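Local coordinates for PKS (Streptomyces sp. CNQ431, PDB 5YDA), which probably loads acyl extender units onto a carrier protein, as the acyltransferase domain of the splenocin polyketide synthase, at residues G202-A207 and P220-R225; E252-A257 and D275-E280. All coordinates share one frame; numbering follows the deposited sequence.

Both segments of contact 1 precede those of contact 2 in the chain; the centres of the two contacts are about 27 Å apart, and their nearest atoms about 9 Å. Contact 1 joins helices 201-210 and 215-231, the first of which follows strand 195-198 of the larger mixed sheet. Contact 2 belongs to a separate four-stranded antiparallel sheet, where strand 254-261 is an outermost strand and helix 271-283 packs on the sheet. Both lie in the acyltransferase domain, which combines a large alpha/beta part with a small ferredoxin-like part. Contact 1 is thus buried next to the probable nucleophile S200, while contact 2 is partly buried in the smaller part.

Contact 1. Residues G202-A207 and P220-R225; sequences GEYTAA and PVVAER
Y204 and R225 meet in a buried helix-to-helix contact between 202-207, on helix 201-210, and 220-225, on helix 215-231; helix 201-210 leads out of the probable nucleophile elbow, whose last glycine is G202. The tyrosine side chain points across to helix 215-231, the CA atoms of Y204 and V222 being 7.5 Å apart. Its CE2 lies 3.4 Å from R225 NE, over one face of the guanidinium, with the two planes 47° apart, a tilted contact and not a flat stack. The aliphatic part of the arginine joins in: R225 CD is 3.6 Å from Y204 OH. From the same side of the ring, nearer its CB end, V222 CG2 packs obliquely, 3.7 Å from Y204 CD1. The arginine reaches this place because its chain runs extended from CG to NE, with CG anti to the backbone N (chi1 179°). T349 OG1 holds its NE, while F176 and F309 also touch Y204. No hydrogen bond links the two segments; the tyrosine lies against an arginine whose NH2 bonds S200 OG, and R225 probably corresponds to the acyltransferase arginine that receives the carboxylate of malonyl-type extender units.

Contact 2. Residues E252-A257 and D275-E280; sequences EGLSLA and DRLEAE
L254 and L277 set their side chains obliquely across each other where the start of strand 254-261 faces helix 271-283. The touching branch on the strand side is CD1 of L254, which comes 3.9 Å from L277 CB and 4.1 Å from L277 CD2, so that one methyl meets both the root and one branch of the helix residue. Both CB atoms point toward the opposite segment. From there the chi1 of L254 (-62°) sets CG beside the backbone N, and CD1 is the branch that reaches L277. Around them V267 of strand 264-269 touches both leucines, V237 of strand 235-239 and L250 reach L277, and A273 and V274 from the preceding turn of the helix touch L254. This is the packing of a helix on one face of an antiparallel sheet.

Toward the exposed margin the character changes. R276 bends at chi3 (-23°), and the edge of its guanidinium faces the backbone of the loop that leads into the strand: NH2 lies 4.0 Å from E252 O, near the guanidinium plane but too far for a hydrogen bond. The E252 carboxylate turns off from the helix, and it is the backbone O that comes near R276. Cohesion between the two segments therefore comes from the leucine pair, with the arginine adding at most a weak electrostatic attraction to the carbonyl at the exposed end of the contact.

Contact 1. Residues G202-A207 and P220-R225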
loop_
_atom_site.group_PDB
_atom_site.type_symbol
_atom_site.label_atom_id
_atom_site.label_comp_id
_atom_site.label_asym_id
_atom_site.label_seq_id
_atom_site.Cartn_x
_atom_site.Cartn_y
_atom_site.Cartn_z
ATOM N N GLY A 202 -7.894 -4.016 2.228
ATOM C CA GLY A 202 -7.333 -2.680 2.257
ATOM C C GLY A 202 -8.361 -1.571 2.356
ATOM O O GLY A 202 -8.015 -0.451 2.763
ATOM N N GLU A 203 -9.613 -1.840 1.969
ATOM C CA GLU A 203 -10.653 -0.823 2.126
ATOM C C GLU A 203 -10.964 -0.574 3.596
ATOM O O GLU A 203 -11.320 0.552 3.972
ATOM C CB GLU A 203 -11.927 -1.216 1.369
ATOM C CG GLU A 203 -12.967 -0.087 1.370
ATOM C CD GLU A 203 -13.905 -0.111 0.160
ATOM O OE1 GLU A 203 -15.125 0.131 0.353
ATOM O OE2 GLU A 203 -13.420 -0.370 -0.974
ATOM N N TYR A 204 -10.823 -1.597 4.442
ATOM C CA TYR A 204 -10.927 -1.374 5.878
ATOM C C TYR A 204 -9.816 -0.463 6.364
ATOM O O TYR A 204 -10.066 0.475 7.137
ATOM C CB TYR A 204 -10.913 -2.703 6.629
ATOM C CG TYR A 204 -12.241 -3.405 6.511
ATOM C CD1 TYR A 204 -13.217 -3.258 7.499
ATOM C CD2 TYR A 204 -12.558 -4.140 5.376
ATOM C CE1 TYR A 204 -14.451 -3.871 7.380
ATOM C CE2 TYR A 204 -13.791 -4.766 5.248
ATOM C CZ TYR A 204 -14.739 -4.625 6.262
ATOM O OH TYR A 204 -15.980 -5.232 6.158
ATOM N N THR A 205 -8.584 -0.707 5.910
ATOM C CA THR A 205 -7.494 0.172 6.311
ATOM C C THR A 205 -7.773 1.590 5.854
ATOM O O THR A 205 -7.530 2.551 6.594
ATOM C CB THR A 205 -6.152 -0.306 5.736
ATOM O OG1 THR A 205 -6.084 -1.735 5.787
ATOM C CG2 THR A 205 -4.987 0.286 6.540
ATOM N N ALA A 206 -8.276 1.729 4.623
ATOM C CA ALA A 206 -8.623 3.043 4.090
ATOM C C ALA A 206 -9.702 3.694 4.937
ATOM O O ALA A 206 -9.637 4.894 5.225
ATOM C CB ALA A 206 -9.092 2.912 2.633
ATOM N N ALA A 207 -10.698 2.910 5.359
ATOM C CA ALA A 207 -11.776 3.468 6.157
ATOM C C ALA A 207 -11.261 3.947 7.509
ATOM O O ALA A 207 -11.694 4.996 7.997
ATOM C CB ALA A 207 -12.901 2.441 6.322
ATOM N N PRO A 220 -10.894 -5.955 15.844
ATOM C CA PRO A 220 -11.544 -7.266 16.025
ATOM C C PRO A 220 -12.529 -7.607 14.911
ATOM O O PRO A 220 -12.711 -8.790 14.611
ATOM C CB PRO A 220 -12.247 -7.142 17.394
ATOM C CG PRO A 220 -12.400 -5.680 17.631
ATOM C CD PRO A 220 -11.323 -4.966 16.856
ATOM N N VAL A 221 -13.149 -6.616 14.273
ATOM C CA VAL A 221 -14.126 -6.898 13.220
ATOM C C VAL A 221 -13.430 -7.435 11.975
ATOM O O VAL A 221 -13.863 -8.430 11.378
ATOM C CB VAL A 221 -14.948 -5.638 12.896
ATOM C CG1 VAL A 221 -15.797 -5.873 11.651
ATOM C CG2 VAL A 221 -15.830 -5.257 14.083
ATOM N N VAL A 222 -12.347 -6.773 11.557
ATOM C CA VAL A 222 -11.528 -7.300 10.464
ATOM C C VAL A 222 -11.061 -8.718 10.781
ATOM O O VAL A 222 -11.077 -9.598 9.912
ATOM C CB VAL A 222 -10.340 -6.353 10.197
ATOM C CG1 VAL A 222 -9.363 -6.981 9.197
ATOM C CG2 VAL A 222 -10.853 -5.004 9.697
ATOM N N ALA A 223 -10.673 -8.977 12.035
ATOM C CA ALA A 223 -10.252 -10.326 12.402
ATOM C C ALA A 223 -11.374 -11.339 12.187
ATOM O O ALA A 223 -11.140 -12.421 11.642
ATOM C CB ALA A 223 -9.763 -10.366 13.849
ATOM N N GLU A 224 -12.603 -11.013 12.616
ATOM C CA GLU A 224 -13.698 -11.961 12.416
ATOM C C GLU A 224 -14.118 -12.026 10.948
ATOM O O GLU A 224 -14.606 -13.063 10.488
ATOM C CB GLU A 224 -14.912 -11.604 13.297
ATOM C CG GLU A 224 -14.622 -11.451 14.812
ATOM C CD GLU A 224 -13.990 -12.697 15.476
ATOM O OE1 GLU A 224 -13.411 -12.556 16.591
ATOM O OE2 GLU A 224 -14.082 -13.810 14.904
ATOM N N ARG A 225 -13.956 -10.936 10.200
ATOM C CA ARG A 225 -14.210 -11.000 8.767
ATOM C C ARG A 225 -13.324 -12.061 8.121
ATOM O O ARG A 225 -13.800 -12.906 7.353
ATOM C CB ARG A 225 -13.974 -9.626 8.141
ATOM C CG ARG A 225 -14.177 -9.600 6.653
ATOM C CD ARG A 225 -13.902 -8.206 6.125
ATOM N NE ARG A 225 -14.119 -8.110 4.691
ATOM C CZ ARG A 225 -13.188 -8.351 3.772
ATOM N NH1 ARG A 225 -11.966 -8.695 4.140
ATOM N NH2 ARG A 225 -13.483 -8.232 2.478
#

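Contact 2. Residues E252-A257 and D275-E280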
loop_
_atom_site.group_PDB
_atom_site.type_symbol
_atom_site.label_atom_id
_atom_site.label_comp_id
_atom_site.label_asym_id
_atom_site.label_seq_id
_atom_site.Cartn_x
_atom_site.Cartn_y
_atom_site.Cartn_z
ATOM N N GLU A 252 -21.925 -21.483 -13.424
ATOM C CA GLU A 252 -22.706 -21.745 -12.245
ATOM C C GLU A 252 -21.657 -22.157 -11.239
ATOM O O GLU A 252 -20.782 -22.927 -11.545
ATOM C CB GLU A 252 -23.726 -22.843 -12.506
ATOM C CG GLU A 252 -24.445 -23.388 -11.288
ATOM C CD GLU A 252 -25.121 -22.327 -10.452
ATOM O OE1 GLU A 252 -26.116 -21.750 -10.919
ATOM O OE2 GLU A 252 -24.668 -22.074 -9.323
ATOM N N GLY A 253 -21.735 -21.616 -10.044
ATOM C CA GLY A 253 -20.730 -21.863 -9.035
ATOM C C GLY A 253 -19.540 -20.925 -9.070
ATOM O O GLY A 253 -18.576 -21.162 -8.337
ATOM N N LEU A 254 -19.579 -19.868 -9.878
ATOM C CA LEU A 254 -18.471 -18.931 -9.986
ATOM C C LEU A 254 -18.990 -17.504 -9.920
ATOM O O LEU A 254 -20.057 -17.193 -10.461
ATOM C CB LEU A 254 -17.680 -19.113 -11.298
ATOM C CG LEU A 254 -16.970 -20.436 -11.558
ATOM C CD1 LEU A 254 -16.439 -20.452 -12.974
ATOM C CD2 LEU A 254 -15.856 -20.688 -10.563
ATOM N N SER A 255 -18.226 -16.638 -9.271
ATOM C CA SER A 255 -18.494 -15.210 -9.295
ATOM C C SER A 255 -17.225 -14.480 -9.709
ATOM O O SER A 255 -16.103 -14.938 -9.451
ATOM C CB SER A 255 -18.971 -14.667 -7.920
ATOM O OG SER A 255 -19.977 -15.487 -7.344
ATOM N N LEU A 256 -17.423 -13.346 -10.364
ATOM C CA LEU A 256 -16.343 -12.411 -10.635
ATOM C C LEU A 256 -15.972 -11.718 -9.323
ATOM O O LEU A 256 -16.734 -10.888 -8.814
ATOM C CB LEU A 256 -16.794 -11.407 -11.697
ATOM C CG LEU A 256 -15.782 -10.409 -12.259
ATOM C CD1 LEU A 256 -14.600 -11.153 -12.868
ATOM C CD2 LEU A 256 -16.431 -9.518 -13.312
ATOM N N ALA A 257 -14.806 -12.058 -8.767
ATOM C CA ALA A 257 -14.437 -11.547 -7.453
ATOM C C ALA A 257 -13.800 -10.159 -7.530
ATOM O O ALA A 257 -14.028 -9.328 -6.647
ATOM C CB ALA A 257 -13.500 -12.534 -6.753
ATOM N N ASP A 275 -11.841 -25.506 -10.607
ATOM C CA ASP A 275 -11.095 -26.511 -11.369
ATOM C C ASP A 275 -11.519 -26.522 -12.834
ATOM O O ASP A 275 -10.677 -26.509 -13.742
ATOM C CB ASP A 275 -11.298 -27.905 -10.768
ATOM C CG ASP A 275 -10.540 -28.108 -9.470
ATOM O OD1 ASP A 275 -9.635 -27.305 -9.171
ATOM O OD2 ASP A 275 -10.840 -29.087 -8.753
ATOM N N ARG A 276 -12.827 -26.532 -13.087
ATOM C CA ARG A 276 -13.275 -26.628 -14.469
ATOM C C ARG A 276 -12.978 -25.351 -15.235
ATOM O O ARG A 276 -12.596 -25.410 -16.407
ATOM C CB ARG A 276 -14.762 -26.981 -14.535
ATOM C CG ARG A 276 -15.044 -28.371 -13.974
ATOM C CD ARG A 276 -16.522 -28.728 -13.882
ATOM N NE ARG A 276 -17.400 -27.572 -13.836
ATOM C CZ ARG A 276 -18.197 -27.289 -12.815
ATOM N NH1 ARG A 276 -18.248 -28.061 -11.734
ATOM N NH2 ARG A 276 -18.954 -26.193 -12.882
ATOM N N LEU A 277 -13.142 -24.187 -14.597
ATOM C CA LEU A 277 -12.734 -22.942 -15.237
ATOM C C LEU A 277 -11.261 -22.982 -15.635
ATOM O O LEU A 277 -10.894 -22.562 -16.737
ATOM C CB LEU A 277 -12.997 -21.763 -14.303
ATOM C CG LEU A 277 -12.460 -20.424 -14.823
ATOM C CD1 LEU A 277 -13.184 -20.038 -16.118
ATOM C CD2 LEU A 277 -12.608 -19.326 -13.780
ATOM N N GLU A 278 -10.406 -23.489 -14.751
ATOM C CA GLU A 278 -8.985 -23.528 -15.059
ATOM C C GLU A 278 -8.708 -24.437 -16.252
ATOM O O GLU A 278 -7.896 -24.092 -17.116
ATOM C CB GLU A 278 -8.192 -23.958 -13.823
ATOM C CG GLU A 278 -8.185 -22.853 -12.767
ATOM C CD GLU A 278 -7.406 -23.201 -11.516
ATOM O OE1 GLU A 278 -7.362 -22.338 -10.619
ATOM O OE2 GLU A 278 -6.843 -24.319 -11.420
ATOM N N ALA A 279 -9.405 -25.579 -16.338
ATOM C CA ALA A 279 -9.279 -26.445 -17.509
ATOM C C ALA A 279 -9.671 -25.703 -18.783
ATOM O O ALA A 279 -8.982 -25.799 -19.799
ATOM C CB ALA A 279 -10.138 -27.708 -17.353
ATOM N N GLU A 280 -10.780 -24.955 -18.746
ATOM C CA GLU A 280 -11.202 -24.241 -19.940
ATOM C C GLU A 280 -10.315 -23.031 -20.236
ATOM O O GLU A 280 -10.121 -22.686 -21.410
ATOM C CB GLU A 280 -12.680 -23.842 -19.826
ATOM C CG GLU A 280 -13.656 -25.029 -20.186
ATOM C CD GLU A 280 -13.594 -25.498 -21.686
ATOM O OE1 GLU A 280 -12.881 -24.865 -22.492
ATOM O OE2 GLU A 280 -14.266 -26.491 -22.079
#